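Local coordinates for protein reducing-end xylose-releasing exo-oligoxylanase Rex8A (Paenibacillus barcinonensis, PDB 6SUD) that hydrolyses xylooligosaccharides as an exo-oligoxylanase of glycoside hydrolase family 8, releasing xylose from their reducing ends during xylan breakdown, at residues 181-186 with 196-201; 241-246 with 263-268. The protein carries 1 engineered substitution. All blocks are in the same frame, centred on the assembly; numbering follows the deposited sequence.

Contact 1 (181-186 with 196-201); sequences NRLIKF and SYHLPH. With XYP (beta-D-xylopyranose), chain K.
Ile184 lays its CG2 methyl on one face of the His198 imidazole, 3.5 Å from the ring centroid and 15° off the ring normal, a CH-pi contact displaced toward NE2, which lies 3.4 Å from CG2. With CG1 anti to the backbone N (chi1 -166°), the other branch of Ile184 heads for Tyr197, its CD1 ending 3.8 Å from Tyr197 O. CG2 also reaches Tyr197 CB, so the isoleucine packs on two consecutive residues at once. At the imidazole edge, near the ring plane, Leu183 CD2 touches His198 CE1. Both ring nitrogens are engaged, ND1 with Ser225 and NE2 with Ser193, which would fix the ring's rotation.

The Tyr197 ring turns its CD2-CE2 edge toward residues 185-186, where Lys185 O and Phe186 O lie near the ring plane; Phe186 O is 3.5 Å from Tyr197 CE2. No direct hydrogen bond joins the segments. Instead a water 2.8 Å from Phe186 O, to which it donates, also hydrogen-bonds Tyr197 OH at 2.6 Å. Past this bridge, Tyr197 OH approaches C3 of the chain K xylose at 3.6 Å, and Tyr197 lines the xylose pocket.

The short, weakly bonded strand 183-184, antiparallel to 177-178, packs on the 3-10 end and loop that lead into helix 200-209. Helix 127-144 touches Ile184 and Tyr197, while helix 215-232 borders Leu183 and stacks Tyr228 on His198.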
ATOM      1  N   ASN A 181     -11.111 -19.074  -3.642  1.00 16.63           N
ATOM      2  CA  ASN A 181      -9.937 -19.116  -2.722  1.00 15.12           C
ATOM      3  C   ASN A 181      -9.843 -17.842  -1.859  1.00 14.40           C
ATOM      4  O   ASN A 181      -8.908 -17.781  -1.044  1.00 14.40           O
ATOM      5  CB  ASN A 181      -8.637 -19.367  -3.491  1.00 14.24           C
ATOM      6  CG  ASN A 181      -8.402 -18.332  -4.571  1.00 13.36           C
ATOM      7  OD1 ASN A 181      -8.894 -17.210  -4.466  1.00 12.31           O
ATOM      8  ND2 ASN A 181      -7.713 -18.715  -5.635  1.00 13.18           N
ATOM      9  N   ARG A 182     -10.753 -16.871  -2.032  1.00 13.75           N
ATOM     10  CA  ARG A 182     -10.844 -15.610  -1.236  1.00 14.65           C
ATOM     11  C   ARG A 182      -9.580 -14.746  -1.421  1.00 13.50           C
ATOM     12  O   ARG A 182      -9.287 -13.939  -0.508  1.00 12.78           O
ATOM     13  CB  ARG A 182     -11.022 -15.866   0.267  1.00 16.53           C
ATOM     14  CG  ARG A 182     -11.933 -17.023   0.662  1.00 19.67           C
ATOM     15  CD  ARG A 182     -13.340 -16.952   0.107  1.00 22.85           C
ATOM     16  NE  ARG A 182     -14.323 -17.679   0.913  1.00 25.01           N
ATOM     17  CZ  ARG A 182     -14.534 -18.997   0.891  1.00 29.25           C
ATOM     18  NH1 ARG A 182     -13.825 -19.789   0.104  1.00 31.98           N
ATOM     19  NH2 ARG A 182     -15.467 -19.528   1.665  1.00 29.29           N
ATOM     20  N   LEU A 183      -8.904 -14.853  -2.568  1.00 12.18           N
ATOM     21  CA  LEU A 183      -7.630 -14.125  -2.838  1.00 11.38           C
ATOM     22  C   LEU A 183      -7.869 -12.971  -3.813  1.00 10.80           C
ATOM     23  O   LEU A 183      -8.587 -13.162  -4.819  1.00 10.49           O
ATOM     24  CB  LEU A 183      -6.592 -15.090  -3.408  1.00 11.63           C
ATOM     25  CG  LEU A 183      -6.163 -16.220  -2.480  1.00 11.57           C
ATOM     26  CD1 LEU A 183      -5.071 -17.039  -3.145  1.00 12.13           C
ATOM     27  CD2 LEU A 183      -5.721 -15.700  -1.117  1.00 11.44           C
ATOM     28  N   ILE A 184      -7.246 -11.821  -3.535  1.00 10.24           N
ATOM     29  CA  ILE A 184      -7.274 -10.655  -4.463  1.00 10.23           C
ATOM     30  C   ILE A 184      -6.531 -11.032  -5.752  1.00 10.13           C
ATOM     31  O   ILE A 184      -5.531 -11.773  -5.691  1.00  9.74           O
ATOM     32  CB  ILE A 184      -6.707  -9.392  -3.787  1.00  9.61           C
ATOM     33  CG1 ILE A 184      -7.042  -8.144  -4.597  1.00  9.57           C
ATOM     34  CG2 ILE A 184      -5.218  -9.540  -3.497  1.00 10.05           C
ATOM     35  CD1 ILE A 184      -6.686  -6.843  -3.910  1.00  9.46           C
ATOM     36  N   LYS A 185      -7.051 -10.585  -6.892  1.00 10.51           N
ATOM     37  CA  LYS A 185      -6.470 -10.863  -8.228  1.00 11.38           C
ATOM     38  C   LYS A 185      -5.571  -9.710  -8.665  1.00 10.98           C
ATOM     39  O   LYS A 185      -5.723  -8.616  -8.145  1.00 11.29           O
ATOM     40  CB  LYS A 185      -7.572 -11.024  -9.272  1.00 12.22           C
ATOM     41  CG  LYS A 185      -8.499 -12.190  -9.027  1.00 13.10           C
ATOM     42  CD  LYS A 185      -9.513 -12.318 -10.139  1.00 14.39           C
ATOM     43  CE  LYS A 185     -10.939 -12.375  -9.645  1.00 14.85           C
ATOM     44  NZ  LYS A 185     -11.893 -12.189 -10.759  1.00 14.56           N
ATOM     45  N   PHE A 186      -4.747  -9.944  -9.674  1.00 10.88           N
ATOM     46  CA  PHE A 186      -3.900  -8.890 -10.287  1.00 10.79           C
ATOM     47  C   PHE A 186      -4.800  -7.884 -11.029  1.00 10.25           C
ATOM     48  O   PHE A 186      -4.711  -6.678 -10.773  1.00  9.26           O
ATOM     49  CB  PHE A 186      -2.835  -9.514 -11.186  1.00 11.08           C
ATOM     50  CG  PHE A 186      -2.247  -8.532 -12.157  1.00 11.26           C
ATOM     51  CD1 PHE A 186      -1.599  -7.397 -11.696  1.00 11.47           C
ATOM     52  CD2 PHE A 186      -2.388  -8.713 -13.522  1.00 11.10           C
ATOM     53  CE1 PHE A 186      -1.067  -6.480 -12.584  1.00 11.85           C
ATOM     54  CE2 PHE A 186      -1.850  -7.798 -14.412  1.00 12.02           C
ATOM     55  CZ  PHE A 186      -1.206  -6.677 -13.941  1.00 11.63           C
ATOM     56  N   SER A 196       2.013  -8.247  -3.322  1.00  6.97           N
ATOM     57  CA  SER A 196       2.049  -6.893  -2.707  1.00  6.85           C
ATOM     58  C   SER A 196       0.627  -6.325  -2.559  1.00  6.94           C
ATOM     59  O   SER A 196       0.447  -5.353  -1.810  1.00  6.44           O
ATOM     60  CB  SER A 196       2.935  -5.988  -3.513  1.00  7.08           C
ATOM     61  OG  SER A 196       2.259  -5.609  -4.696  1.00  7.32           O
ATOM     62  N   TYR A 197      -0.354  -6.889  -3.259  1.00  7.05           N
ATOM     63  CA  TYR A 197      -1.771  -6.442  -3.181  1.00  7.30           C
ATOM     64  C   TYR A 197      -2.474  -7.017  -1.943  1.00  7.40           C
ATOM     65  O   TYR A 197      -3.601  -6.565  -1.658  1.00  7.47           O
ATOM     66  CB  TYR A 197      -2.540  -6.886  -4.427  1.00  7.67           C
ATOM     67  CG  TYR A 197      -2.234  -6.168  -5.719  1.00  7.68           C
ATOM     68  CD1 TYR A 197      -1.139  -5.337  -5.886  1.00  8.15           C
ATOM     69  CD2 TYR A 197      -3.052  -6.364  -6.816  1.00  8.02           C
ATOM     70  CE1 TYR A 197      -0.885  -4.708  -7.096  1.00  8.54           C
ATOM     71  CE2 TYR A 197      -2.816  -5.748  -8.035  1.00  8.27           C
ATOM     72  CZ  TYR A 197      -1.721  -4.914  -8.182  1.00  8.55           C
ATOM     73  OH  TYR A 197      -1.491  -4.293  -9.385  1.00  9.16           O
ATOM     74  N   HIS A 198      -1.876  -7.995  -1.256  1.00  7.06           N
ATOM     75  CA  HIS A 198      -2.513  -8.730  -0.131  1.00  7.02           C
ATOM     76  C   HIS A 198      -2.343  -7.958   1.174  1.00  7.05           C
ATOM     77  O   HIS A 198      -1.221  -7.866   1.685  1.00  6.85           O
ATOM     78  CB  HIS A 198      -1.977 -10.162  -0.012  1.00  6.84           C
ATOM     79  CG  HIS A 198      -2.396 -11.003  -1.162  1.00  6.72           C
ATOM     80  ND1 HIS A 198      -3.356 -12.005  -1.052  1.00  6.76           N
ATOM     81  CD2 HIS A 198      -2.066 -10.922  -2.473  1.00  6.64           C
ATOM     82  CE1 HIS A 198      -3.535 -12.533  -2.248  1.00  6.75           C
ATOM     83  NE2 HIS A 198      -2.735 -11.896  -3.129  1.00  6.60           N
ATOM     84  N   LEU A 199      -3.461  -7.469   1.699  1.00  7.39           N
ATOM     85  CA  LEU A 199      -3.494  -6.592   2.889  1.00  7.55           C
ATOM     86  C   LEU A 199      -4.424  -7.222   3.912  1.00  7.72           C
ATOM     87  O   LEU A 199      -5.499  -6.686   4.183  1.00  7.39           O
ATOM     88  CB  LEU A 199      -3.996  -5.203   2.493  1.00  7.72           C
ATOM     89  CG  LEU A 199      -3.273  -4.503   1.349  1.00  7.74           C
ATOM     90  CD1 LEU A 199      -3.984  -3.209   1.046  1.00  7.93           C
ATOM     91  CD2 LEU A 199      -1.818  -4.223   1.666  1.00  7.85           C
ATOM     92  N   PRO A 200      -4.035  -8.361   4.514  1.00  8.03           N
ATOM     93  CA  PRO A 200      -4.896  -9.066   5.467  1.00  8.18           C
ATOM     94  C   PRO A 200      -5.408  -8.157   6.591  1.00  8.46           C
ATOM     95  O   PRO A 200      -6.525  -8.328   7.026  1.00  9.10           O
ATOM     96  CB  PRO A 200      -3.998 -10.205   5.983  1.00  8.35           C
ATOM     97  CG  PRO A 200      -2.598  -9.774   5.589  1.00  8.10           C
ATOM     98  CD  PRO A 200      -2.793  -9.092   4.259  1.00  8.07           C
ATOM     99  N   HIS A 201      -4.563  -7.241   7.046  1.00  8.31           N
ATOM    100  CA  HIS A 201      -4.889  -6.238   8.087  1.00  8.14           C
ATOM    101  C   HIS A 201      -6.012  -5.299   7.645  1.00  8.06           C
ATOM    102  O   HIS A 201      -6.809  -4.906   8.530  1.00  8.59           O
ATOM    103  CB  HIS A 201      -3.635  -5.478   8.516  1.00  8.00           C
ATOM    104  CG  HIS A 201      -2.788  -4.948   7.416  1.00  8.11           C
ATOM    105  ND1 HIS A 201      -2.304  -5.743   6.399  1.00  8.29           N
ATOM    106  CD2 HIS A 201      -2.248  -3.725   7.227  1.00  8.26           C
ATOM    107  CE1 HIS A 201      -1.543  -5.009   5.604  1.00  8.45           C
ATOM    108  NE2 HIS A 201      -1.495  -3.774   6.087  1.00  8.26           N
TER
HETATM  109  O1  XYP K 509       2.267   0.348 -12.287  1.00 33.54           O
HETATM  110  C1  XYP K 509       1.123  -0.039 -11.494  1.00 33.01           C
HETATM  111  C2  XYP K 509       1.489  -0.661 -10.144  1.00 32.64           C
HETATM  112  C3  XYP K 509       0.259  -1.165  -9.399  1.00 33.02           C
HETATM  113  C4  XYP K 509      -0.946  -0.311  -9.775  1.00 33.02           C
HETATM  114  C5  XYP K 509      -0.475   1.102 -10.100  1.00 33.12           C
HETATM  115  O2  XYP K 509       2.452  -1.711 -10.293  1.00 31.97           O
HETATM  116  O3  XYP K 509       0.558  -1.133  -7.994  1.00 32.04           O
HETATM  117  O4  XYP K 509      -1.585  -0.880 -10.921  1.00 34.38           O
HETATM  118  O5  XYP K 509       0.354   1.141 -11.261  1.00 33.72           O
HETATM  119  O   HOH W   1      -3.396  -4.236 -11.185  1.00 16.12           O

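Contact 2 (241-246 with 263-268). With XYP (beta-D-xylopyranose), chain K; XYP (beta-D-xylopyranose), chain J.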
ATOM      1  N   PRO A 241       7.841 -12.724  -5.665  1.00  8.07           N
ATOM      2  CA  PRO A 241       7.713 -12.274  -7.046  1.00  7.95           C
ATOM      3  C   PRO A 241       6.696 -11.136  -7.165  1.00  8.30           C
ATOM      4  O   PRO A 241       5.844 -11.015  -6.295  1.00  8.58           O
ATOM      5  CB  PRO A 241       7.251 -13.550  -7.744  1.00  7.73           C
ATOM      6  CG  PRO A 241       6.384 -14.233  -6.714  1.00  7.70           C
ATOM      7  CD  PRO A 241       7.035 -13.922  -5.381  1.00  7.82           C
ATOM      8  N   GLU A 242       6.819 -10.318  -8.214  1.00  8.35           N
ATOM      9  CA  GLU A 242       5.843  -9.226  -8.469  1.00  8.65           C
ATOM     10  C   GLU A 242       4.469  -9.860  -8.722  1.00  8.32           C
ATOM     11  O   GLU A 242       3.517  -9.446  -8.054  1.00  8.15           O
ATOM     12  CB  GLU A 242       6.328  -8.305  -9.583  1.00  9.61           C
ATOM     13  CG  GLU A 242       7.491  -7.443  -9.128  1.00 10.14           C
ATOM     14  CD  GLU A 242       7.947  -6.412 -10.135  1.00 11.53           C
ATOM     15  OE1 GLU A 242       8.536  -6.823 -11.178  1.00 12.80           O
ATOM     16  OE2 GLU A 242       7.695  -5.205  -9.883  1.00 12.11           O
ATOM     17  N   TYR A 243       4.372 -10.832  -9.636  1.00  8.07           N
ATOM     18  CA  TYR A 243       3.099 -11.562  -9.897  1.00  7.78           C
ATOM     19  C   TYR A 243       3.283 -13.021  -9.505  1.00  7.70           C
ATOM     20  O   TYR A 243       4.328 -13.613  -9.795  1.00  7.11           O
ATOM     21  CB  TYR A 243       2.673 -11.546 -11.367  1.00  7.92           C
ATOM     22  CG  TYR A 243       2.480 -10.198 -12.017  1.00  7.69           C
ATOM     23  CD1 TYR A 243       2.371  -9.018 -11.292  1.00  8.05           C
ATOM     24  CD2 TYR A 243       2.374 -10.108 -13.397  1.00  7.88           C
ATOM     25  CE1 TYR A 243       2.204  -7.788 -11.921  1.00  7.92           C
ATOM     26  CE2 TYR A 243       2.200  -8.895 -14.039  1.00  7.79           C
ATOM     27  CZ  TYR A 243       2.113  -7.727 -13.303  1.00  7.86           C
ATOM     28  OH  TYR A 243       1.942  -6.535 -13.952  1.00  7.86           O
ATOM     29  N   ALA A 244       2.256 -13.592  -8.879  1.00  7.57           N
ATOM     30  CA  ALA A 244       2.289 -14.984  -8.386  1.00  7.88           C
ATOM     31  C   ALA A 244       0.981 -15.685  -8.737  1.00  8.70           C
ATOM     32  O   ALA A 244      -0.065 -15.029  -8.728  1.00  8.91           O
ATOM     33  CB  ALA A 244       2.531 -15.002  -6.901  1.00  7.41           C
ATOM     34  N   ASN A 245       1.075 -16.982  -9.029  1.00  9.45           N
ATOM     35  CA  ASN A 245      -0.079 -17.907  -9.136  1.00 10.38           C
ATOM     36  C   ASN A 245      -0.800 -17.991  -7.785  1.00 11.14           C
ATOM     37  O   ASN A 245      -0.214 -17.600  -6.748  1.00 10.93           O
ATOM     38  CB  ASN A 245       0.399 -19.281  -9.603  1.00 10.87           C
ATOM     39  CG  ASN A 245       1.002 -19.230 -10.989  1.00 11.80           C
ATOM     40  OD1 ASN A 245       0.410 -18.646 -11.887  1.00 12.50           O
ATOM     41  ND2 ASN A 245       2.170 -19.820 -11.173  1.00 12.96           N
ATOM     42  N   TYR A 246      -2.018 -18.540  -7.786  1.00 12.32           N
ATOM     43  CA  TYR A 246      -2.846 -18.722  -6.571  1.00 13.99           C
ATOM     44  C   TYR A 246      -2.125 -19.651  -5.589  1.00 14.23           C
ATOM     45  O   TYR A 246      -2.435 -19.574  -4.392  1.00 13.68           O
ATOM     46  CB  TYR A 246      -4.237 -19.245  -6.940  1.00 14.95           C
ATOM     47  CG  TYR A 246      -5.143 -18.251  -7.631  1.00 16.14           C
ATOM     48  CD1 TYR A 246      -5.109 -16.897  -7.327  1.00 16.91           C
ATOM     49  CD2 TYR A 246      -6.074 -18.670  -8.568  1.00 17.02           C
ATOM     50  CE1 TYR A 246      -5.948 -15.985  -7.956  1.00 16.90           C
ATOM     51  CE2 TYR A 246      -6.927 -17.774  -9.198  1.00 17.22           C
ATOM     52  CZ  TYR A 246      -6.863 -16.425  -8.895  1.00 17.22           C
ATOM     53  OH  TYR A 246      -7.719 -15.546  -9.500  1.00 17.18           O
ATOM     54  N   TYR A 263      11.309  -7.076  -7.610  1.00  8.95           N
ATOM     55  CA  TYR A 263      11.374  -5.699  -8.163  1.00  9.99           C
ATOM     56  C   TYR A 263      10.227  -4.889  -7.538  1.00  9.73           C
ATOM     57  O   TYR A 263       9.530  -5.400  -6.661  1.00 10.18           O
ATOM     58  CB  TYR A 263      11.300  -5.740  -9.690  1.00 10.65           C
ATOM     59  CG  TYR A 263      12.010  -4.622 -10.419  1.00 12.53           C
ATOM     60  CD1 TYR A 263      13.368  -4.406 -10.244  1.00 13.56           C
ATOM     61  CD2 TYR A 263      11.330  -3.808 -11.312  1.00 13.37           C
ATOM     62  CE1 TYR A 263      14.029  -3.396 -10.927  1.00 14.91           C
ATOM     63  CE2 TYR A 263      11.977  -2.793 -12.003  1.00 14.82           C
ATOM     64  CZ  TYR A 263      13.329  -2.590 -11.810  1.00 15.14           C
ATOM     65  OH  TYR A 263      13.948  -1.584 -12.497  1.00 18.66           O
ATOM     66  N   SER A 264      10.018  -3.668  -8.031  1.00  9.38           N
ATOM     67  CA  SER A 264       9.223  -2.558  -7.426  1.00  9.31           C
ATOM     68  C   SER A 264       7.949  -3.010  -6.688  1.00  9.01           C
ATOM     69  O   SER A 264       7.797  -2.614  -5.533  1.00  9.49           O
ATOM     70  CB  SER A 264       8.880  -1.563  -8.486  1.00  9.47           C
ATOM     71  OG  SER A 264      10.056  -1.153  -9.158  1.00  9.40           O
ATOM     72  N   ASP A 265       7.044  -3.768  -7.311  1.00  9.16           N
ATOM     73  CA  ASP A 265       5.764  -4.155  -6.647  1.00  8.86           C
ATOM     74  C   ASP A 265       6.067  -4.901  -5.338  1.00  7.75           C
ATOM     75  O   ASP A 265       5.493  -4.539  -4.265  1.00  6.12           O
ATOM     76  CB  ASP A 265       4.885  -5.035  -7.540  1.00  9.81           C
ATOM     77  CG  ASP A 265       3.966  -4.281  -8.482  1.00 11.10           C
ATOM     78  OD1 ASP A 265       4.360  -3.199  -8.964  1.00 11.52           O
ATOM     79  OD2 ASP A 265       2.868  -4.802  -8.744  1.00 12.00           O
ATOM     80  N   ALA A 266       6.957  -5.898  -5.416  1.00  7.56           N
ATOM     81  CA  ALA A 266       7.192  -6.890  -4.340  1.00  7.53           C
ATOM     82  C   ALA A 266       7.811  -6.234  -3.101  1.00  7.70           C
ATOM     83  O   ALA A 266       7.765  -6.863  -2.026  1.00  8.07           O
ATOM     84  CB  ALA A 266       8.036  -8.036  -4.838  1.00  7.28           C
ATOM     85  N   TYR A 267       8.370  -5.027  -3.208  1.00  7.63           N
ATOM     86  CA  TYR A 267       8.965  -4.334  -2.037  1.00  7.61           C
ATOM     87  C   TYR A 267       7.928  -4.180  -0.927  1.00  7.90           C
ATOM     88  O   TYR A 267       8.291  -4.299   0.267  1.00  7.71           O
ATOM     89  CB  TYR A 267       9.484  -2.945  -2.412  1.00  7.72           C
ATOM     90  CG  TYR A 267      10.535  -2.937  -3.481  1.00  7.78           C
ATOM     91  CD1 TYR A 267      11.151  -4.107  -3.897  1.00  7.84           C
ATOM     92  CD2 TYR A 267      10.967  -1.740  -4.026  1.00  7.80           C
ATOM     93  CE1 TYR A 267      12.135  -4.099  -4.867  1.00  8.17           C
ATOM     94  CE2 TYR A 267      11.946  -1.715  -5.003  1.00  7.98           C
ATOM     95  CZ  TYR A 267      12.522  -2.895  -5.430  1.00  8.08           C
ATOM     96  OH  TYR A 267      13.501  -2.860  -6.380  1.00  8.54           O
ATOM     97  N   ARG A 268       6.663  -3.977  -1.305  1.00  7.73           N
ATOM     98  CA  ARG A 268       5.580  -3.627  -0.349  1.00  7.83           C
ATOM     99  C   ARG A 268       5.216  -4.849   0.500  1.00  7.45           C
ATOM    100  O   ARG A 268       4.688  -4.637   1.588  1.00  7.02           O
ATOM    101  CB  ARG A 268       4.375  -3.053  -1.092  1.00  8.07           C
ATOM    102  CG  ARG A 268       4.720  -1.795  -1.882  1.00  8.32           C
ATOM    103  CD  ARG A 268       3.554  -1.421  -2.767  1.00  8.64           C
ATOM    104  NE  ARG A 268       3.378  -2.327  -3.909  1.00  8.31           N
ATOM    105  CZ  ARG A 268       2.594  -2.061  -4.957  1.00  8.66           C
ATOM    106  NH1 ARG A 268       1.866  -0.961  -4.973  1.00  9.09           N
ATOM    107  NH2 ARG A 268       2.511  -2.897  -5.976  1.00  8.64           N
TER
HETATM  108  O1  XYP K 509       2.267   0.348 -12.287  1.00 33.54           O
HETATM  109  C1  XYP K 509       1.123  -0.039 -11.494  1.00 33.01           C
HETATM  110  C2  XYP K 509       1.489  -0.661 -10.144  1.00 32.64           C
HETATM  111  C3  XYP K 509       0.259  -1.165  -9.399  1.00 33.02           C
HETATM  112  C4  XYP K 509      -0.946  -0.311  -9.775  1.00 33.02           C
HETATM  113  C5  XYP K 509      -0.475   1.102 -10.100  1.00 33.12           C
HETATM  114  O2  XYP K 509       2.452  -1.711 -10.293  1.00 31.97           O
HETATM  115  O3  XYP K 509       0.558  -1.133  -7.994  1.00 32.04           O
HETATM  116  O4  XYP K 509      -1.585  -0.880 -10.921  1.00 34.38           O
HETATM  117  O5  XYP K 509       0.354   1.141 -11.261  1.00 33.72           O
HETATM  118  O1  XYP J 508       7.939   2.883 -11.220  1.00 18.87           O
HETATM  119  C1  XYP J 508       6.942   2.284 -10.382  1.00 18.04           C
HETATM  120  C2  XYP J 508       5.594   2.903 -10.746  1.00 18.05           C
HETATM  121  C3  XYP J 508       4.553   2.315  -9.833  1.00 17.48           C
HETATM  122  C4  XYP J 508       4.494   0.816 -10.024  1.00 18.18           C
HETATM  123  C5  XYP J 508       5.869   0.195  -9.826  1.00 18.68           C
HETATM  124  O2  XYP J 508       5.554   4.338 -10.609  1.00 17.03           O
HETATM  125  O3  XYP J 508       3.284   2.900 -10.127  1.00 17.78           O
HETATM  126  O4  XYP J 508       3.542   0.321  -9.075  1.00 18.94           O
HETATM  127  O5  XYP J 508       6.864   0.863 -10.623  1.00 18.45           O
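Glu242 reaches Tyr263 and the backbone N of Asp265 with a chain extended beyond CG. Its CB lies 4.1 Å from Asp265 CB; CG passes Tyr263 O at 3.8 Å; CD then sits beside Tyr263 CB. At the tip, OE1 meets Tyr263 CB at 3.3 Å, near that tyrosine's ring plane, whereas OE2 accepts a hydrogen bond from Asp265 N at 3.0 Å through its anti lone pair, with a nearly straight N-H...O angle of 164°. An alanine in place of Glu242 would probably leave Asp265 N without this acceptor and open a gap beside Tyr263 CB.

The Asp265 carboxylate plane lies 87° from that of Glu242. Its OD1 accepts a hydrogen bond from O2 of the chain K xylose at 2.8 Å, and its OD2 forms a salt bridge with Arg268 NH2. Arg268, bent at chi3 (-72°), donates NE to Asp265 O at 3.1 Å and NH1 to xylose O3 at 3.3 Å.

Asp265, inferred to be the proton acceptor, thus has its backbone held by Glu242 and its carboxylate paired with Arg268 and hydrogen-bonded by the bound xylose: the catalytic-base side of a family 8 glycosidase active site, with Glu70 the inferred proton donor.

Contact 1 closes before contact 2 opens along the chain, with helix 215-232 between them, yet their centres lie only 12 Å apart and both reach the chain K xylose. They also touch: Ser196 OG comes within 3.0 Å of Arg268 NH2, and Phe186 CZ within 3.2 Å of Tyr243 OH. Contact 1 joins strand 183-184 to the approach of helix 200-209, whereas contact 2 joins two parts of the loop before helix 268-280. All four segments belong to the catalytic domain, an (alpha/alpha)6 barrel in family 8, and lie largely in inter-helix connections. The stretches leading into helices 200-209 and 268-280, neighbours in space, build the sugar pocket together, one supplying Tyr197, the other Asp265 and Arg268.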